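Local coordinates for protein putative dehydrogenase (Amycolatopsis orientalis, PDB 5A9T) that acts as an NADPH-dependent imine reductase, reducing imines to amines with stereoselectivity and binding (R)-methyltetrahydroisoquinoline, at residues A[42-45]-A[46-49]; A[215-218]-A[219-222]. One frame throughout, in Å; residues are numbered along the deposited sequence. Where two conformers were deposited one is given.

Interaction 1 (A[42-45]-A[46-49])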
ATOM      1  N   ALA A  42      36.623   2.168  16.680  1.00 31.09           N
ATOM      2  CA  ALA A  42      36.800   2.335  18.129  1.00 32.94           C
ATOM      3  C   ALA A  42      35.587   2.089  18.960  1.00 23.06           C
ATOM      4  O   ALA A  42      35.654   1.456  20.053  1.00 28.27           O
ATOM      5  CB  ALA A  42      37.369   3.734  18.453  1.00 39.60           C
ATOM      6  N   PRO A  43      34.390   2.567  18.459  1.00 31.16           N
ATOM      7  CA  PRO A  43      33.174   2.319  19.233  1.00 34.33           C
ATOM      8  C   PRO A  43      32.870   0.824  19.332  1.00 34.91           C
ATOM      9  O   PRO A  43      32.361   0.373  20.358  1.00 32.69           O
ATOM     10  CB  PRO A  43      32.069   3.125  18.475  1.00 33.58           C
ATOM     11  CG  PRO A  43      32.711   3.746  17.323  1.00 34.81           C
ATOM     12  CD  PRO A  43      34.162   3.366  17.246  1.00 33.27           C
ATOM     13  N   LEU A  44      33.275   0.031  18.305  1.00 30.44           N
ATOM     14  CA  LEU A  44      33.075  -1.426  18.458  1.00 26.56           C
ATOM     15  C   LEU A  44      34.038  -2.154  19.316  1.00 21.55           C
ATOM     16  O   LEU A  44      33.746  -3.017  20.090  1.00 22.66           O
ATOM     17  CB  LEU A  44      33.091  -2.086  17.057  1.00 25.22           C
ATOM     18  CG  LEU A  44      31.953  -1.556  16.160  1.00 28.64           C
ATOM     19  CD1 LEU A  44      32.168  -1.882  14.751  1.00 31.36           C
ATOM     20  CD2 LEU A  44      30.581  -2.025  16.692  1.00 24.54           C
ATOM     21  N   VAL A  45      35.298  -1.705  19.245  1.00 23.23           N
ATOM     22  CA  VAL A  45      36.331  -2.178  20.177  1.00 25.16           C
ATOM     23  C   VAL A  45      36.045  -1.878  21.688  1.00 22.57           C
ATOM     24  O   VAL A  45      36.178  -2.749  22.531  1.00 24.58           O
ATOM     25  CB  VAL A  45      37.696  -1.585  19.710  1.00 25.01           C
ATOM     26  CG1 VAL A  45      38.779  -1.877  20.681  1.00 23.41           C
ATOM     27  CG2 VAL A  45      38.148  -2.222  18.419  1.00 25.06           C
ATOM     28  N   ALA A  46      35.439  -0.743  21.884  1.00 29.11           N
ATOM     29  CA  ALA A  46      35.020  -0.379  23.239  1.00 33.85           C
ATOM     30  C   ALA A  46      33.918  -1.275  23.724  1.00 35.89           C
ATOM     31  O   ALA A  46      33.821  -1.535  24.919  1.00 39.45           O
ATOM     32  CB  ALA A  46      34.647   1.069  23.291  1.00 33.24           C
ATOM     33  N   LYS A  47      33.131  -1.882  22.788  1.00 30.79           N
ATOM     34  CA  LYS A  47      32.191  -2.930  23.127  1.00 33.82           C
ATOM     35  C   LYS A  47      32.698  -4.409  23.121  1.00 33.26           C
ATOM     36  O   LYS A  47      31.886  -5.325  23.261  1.00 34.90           O
ATOM     37  CB  LYS A  47      30.961  -2.741  22.197  1.00 36.50           C
ATOM     38  CG  LYS A  47      30.062  -1.566  22.592  1.00 44.43           C
ATOM     39  CD  LYS A  47      28.909  -1.309  21.611  1.00 49.03           C
ATOM     40  CE  LYS A  47      29.418  -0.649  20.329  1.00 50.31           C
ATOM     41  NZ  LYS A  47      28.390   0.024  19.466  1.00 48.90           N
ATOM     42  N   GLY A  48      33.997  -4.712  22.931  1.00 25.95           N
ATOM     43  CA  GLY A  48      34.531  -6.048  23.004  1.00 26.70           C
ATOM     44  C   GLY A  48      35.076  -6.591  21.657  1.00 20.32           C
ATOM     45  O   GLY A  48      35.739  -7.591  21.663  1.00 25.68           O
ATOM     46  N   ALA A  49      34.924  -5.820  20.605  1.00 21.60           N
ATOM     47  CA  ALA A  49      35.471  -6.225  19.295  1.00 22.37           C
ATOM     48  C   ALA A  49      36.951  -6.124  19.188  1.00 24.19           C
ATOM     49  O   ALA A  49      37.543  -5.273  19.931  1.00 24.63           O
ATOM     50  CB  ALA A  49      34.856  -5.471  18.163  1.00 21.54           C
TER
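Leu44 O and Val45 O receive the amides of Ala49 and Gly48 in two nested backbone bonds, the outer one, Ala49 N to Leu44 O, 3.1 Å long and the inner one, Gly48 N to Val45 O, 3.0 Å, which turn the chain out of helix 42-46 in a Schellman motif.

The reversal brings the CB of Ala49 to 4.0 Å from Leu44 CB, an apolar contact beside the outer bond. The Val45 methyl CG2 meets Ala49 O at 3.5 Å, and Val45 CA adds a CA-H...O contact to the same oxygen. Lys47 runs back along the helix end: a bend at chi3 (-75°) folds its chain over the Pro43 carbonyl, with CE 3.1 Å from Pro43 O. Its CE and NZ also pass the Leu44 methyl CD2, the two side chains crossing at a slant.

Gly48 is the C-prime residue of the motif, and its positive phi of 114° is readily taken by glycine. The inner bond is nearly straight at hydrogen (167°), although the donor stands above the carbonyl plane. Just before the turn, Ala46 N to Ala42 O still closes a normal helical bond of 2.9 Å, whereas Lys47 N has only weak bonds, to Pro43 O and Leu44 O, where the helix gives way to the turn.

Leu44, buried, packs on Ala21 and Ala22 of helix 15-26 and on Val33 of strand 30-34, within the Rossmann-type domain. Lys47 lies along Ala22 and Leu25 of helix 15-26, and Ala49 also touches Val33 just before strand 50-51 joins the sheet beside strand 30-34.

Interaction 2 (A[215-218]-A[219-222])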
ATOM      1  N   ILE A 215      -6.928  -3.223   0.750  1.00 13.27           N
ATOM      2  CA  ILE A 215      -5.878  -3.385  -0.275  1.00 13.30           C
ATOM      3  C   ILE A 215      -5.271  -4.783  -0.156  1.00 13.00           C
ATOM      4  O   ILE A 215      -5.158  -5.526  -1.143  1.00 14.01           O
ATOM      5  CB  ILE A 215      -4.856  -2.233  -0.118  1.00 14.82           C
ATOM      6  CG1 ILE A 215      -5.521  -0.858  -0.433  1.00 16.43           C
ATOM      7  CG2 ILE A 215      -3.722  -2.492  -1.134  1.00 16.53           C
ATOM      8  CD1 ILE A 215      -4.650   0.330  -0.159  1.00 17.20           C
ATOM      9  N   GLY A 216      -4.792  -5.082   1.055  1.00 13.55           N
ATOM     10  CA  GLY A 216      -4.080  -6.350   1.261  1.00 14.77           C
ATOM     11  C   GLY A 216      -4.937  -7.568   0.959  1.00 13.21           C
ATOM     12  O   GLY A 216      -4.576  -8.521   0.277  1.00 14.60           O
ATOM     13  N   GLN A 217      -6.195  -7.550   1.480  1.00 13.01           N
ATOM     14  CA  GLN A 217      -7.076  -8.695   1.292  0.50 15.45           C
ATOM     15  C   GLN A 217      -7.440  -8.844  -0.165  1.00 14.09           C
ATOM     16  O   GLN A 217      -7.554  -9.969  -0.688  1.00 15.55           O
ATOM     17  CB  GLN A 217      -8.348  -8.572   2.114  0.50 17.95           C
ATOM     18  CG  GLN A 217      -8.153  -8.874   3.577  0.50 22.88           C
ATOM     19  CD  GLN A 217      -7.611 -10.282   3.843  0.50 26.21           C
ATOM     20  OE1 GLN A 217      -6.460 -10.449   4.266  0.50 38.07           O
ATOM     21  NE2 GLN A 217      -8.425 -11.298   3.576  0.50 31.49           N
ATOM     22  N   ILE A 218      -7.623  -7.731  -0.913  1.00 14.00           N
ATOM     23  CA  ILE A 218      -7.972  -7.875  -2.347  1.00 14.02           C
ATOM     24  C   ILE A 218      -6.744  -8.474  -3.105  1.00 13.64           C
ATOM     25  O   ILE A 218      -6.865  -9.366  -3.953  1.00 14.68           O
ATOM     26  CB  ILE A 218      -8.414  -6.540  -2.919  1.00 16.66           C
ATOM     27  CG1 ILE A 218      -9.802  -6.274  -2.414  1.00 16.94           C
ATOM     28  CG2 ILE A 218      -8.398  -6.585  -4.415  1.00 17.37           C
ATOM     29  CD1 ILE A 218     -10.347  -4.875  -2.625  1.00 19.90           C
ATOM     30  N   ILE A 219      -5.521  -8.013  -2.765  1.00 13.50           N
ATOM     31  CA  ILE A 219      -4.343  -8.587  -3.407  1.00 15.07           C
ATOM     32  C   ILE A 219      -4.261 -10.137  -3.184  1.00 15.06           C
ATOM     33  O   ILE A 219      -4.051 -10.860  -4.108  1.00 15.03           O
ATOM     34  CB  ILE A 219      -3.089  -7.922  -2.890  1.00 15.09           C
ATOM     35  CG1 ILE A 219      -3.013  -6.509  -3.451  1.00 15.32           C
ATOM     36  CG2 ILE A 219      -1.864  -8.712  -3.380  1.00 14.50           C
ATOM     37  CD1 ILE A 219      -1.962  -5.648  -2.804  1.00 16.73           C
ATOM     38  N   LYS A 220      -4.491 -10.533  -1.936  1.00 14.11           N
ATOM     39  CA  LYS A 220      -4.505 -11.978  -1.575  1.00 15.23           C
ATOM     40  C   LYS A 220      -5.565 -12.707  -2.367  1.00 16.85           C
ATOM     41  O   LYS A 220      -5.350 -13.883  -2.817  1.00 19.16           O
ATOM     42  CB  LYS A 220      -4.670 -12.192  -0.073  1.00 17.39           C
ATOM     43  CG  LYS A 220      -3.393 -11.874   0.661  1.00 21.21           C
ATOM     44  CD  LYS A 220      -3.618 -11.641   2.146  1.00 25.25           C
ATOM     45  CE  LYS A 220      -4.066 -12.896   2.866  1.00 31.82           C
ATOM     46  NZ  LYS A 220      -2.956 -13.862   2.925  1.00 34.43           N
ATOM     47  N   ALA A 221      -6.722 -12.090  -2.537  1.00 15.31           N
ATOM     48  CA  ALA A 221      -7.840 -12.758  -3.232  1.00 15.26           C
ATOM     49  C   ALA A 221      -7.601 -12.869  -4.715  1.00 16.91           C
ATOM     50  O   ALA A 221      -8.304 -13.641  -5.411  1.00 19.38           O
ATOM     51  CB  ALA A 221      -9.137 -12.022  -2.986  1.00 16.13           C
ATOM     52  N   GLU A 222      -6.763 -12.003  -5.280  1.00 14.61           N
ATOM     53  CA  GLU A 222      -6.548 -11.824  -6.700  1.00 15.57           C
ATOM     54  C   GLU A 222      -5.286 -12.462  -7.232  1.00 14.15           C
ATOM     55  O   GLU A 222      -5.088 -12.724  -8.419  1.00 14.75           O
ATOM     56  CB  GLU A 222      -6.611 -10.355  -7.154  1.00 16.06           C
ATOM     57  CG  GLU A 222      -7.954  -9.766  -6.921  1.00 19.17           C
ATOM     58  CD  GLU A 222      -9.050 -10.227  -7.874  1.00 22.55           C
ATOM     59  OE1 GLU A 222      -8.790 -10.922  -8.865  1.00 22.77           O
ATOM     60  OE2 GLU A 222     -10.237  -9.859  -7.554  1.00 27.00           O
TER
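Gln217 O accepts the amide of Ala221 at 2.9 Å, the shortest of the backbone bonds that link this turn of helix to the next. Lys220 N to Gly216 O is straighter, 168° at hydrogen, and Ile219 N to Ile215 O runs beside it. The ladder slackens at Glu222, whose N makes a weak bond to Ile218 O and also a three-residue bond to Ile219 O, at 3.2 Å.

Ile215 and Ile219, one turn apart, lie side by side and point the same way, with Ile215 CG2 4.0 Å from Ile219 CD1. In Ile219, CG1 sits beside the backbone N (chi1 -72°), which brings it back to 3.3 Å from Ile215 O. Ile218 and Glu222 form a second such pair: Ile218 CG2 meets the Glu222 methylene CG at 4.1 Å, and both side chains touch Tyr283, a residue of the amine pocket.

This is the middle-to-late part of the long helix 199-228 in the all-helical C-terminal domain, which packs here against the second subunit. Ile215 and Ile218 press on Met178 of that subunit, and Ile219 on its Met182.

In one of the two conformers of Gln217, its amide oxygen OE1 lies 3.7 Å from Lys220 CE, a tentative contact with the aliphatic part of the lysine. The Lys220 chain, bent at chi3 and chi4, leads away from the 215-218 turn, and NZ forms a salt bridge with OD1 of Asp208 of the second subunit.

How the interactions relate
Interaction 1 ends a short helix in the cofactor-binding domain, while interaction 2 lies within a long helix of the C-terminal domain; they sit on opposite sides of the chain's centre, their own centres 47 Å apart and nearest atoms about 38 Å apart. Each borders a different ligand site. The Leu44 side chain is about 4 Å from that of Leu13, which binds NADP(+) in another structure of this protein. Ile218, in contrast, has its side chain about 5 Å from bound (R)-methyltetrahydroisoquinoline, and Lys220 and Ala221 belong to a calcium site. No partner subunit touches residues 42-49, whereas residues 215-222 take part in the dimer interface.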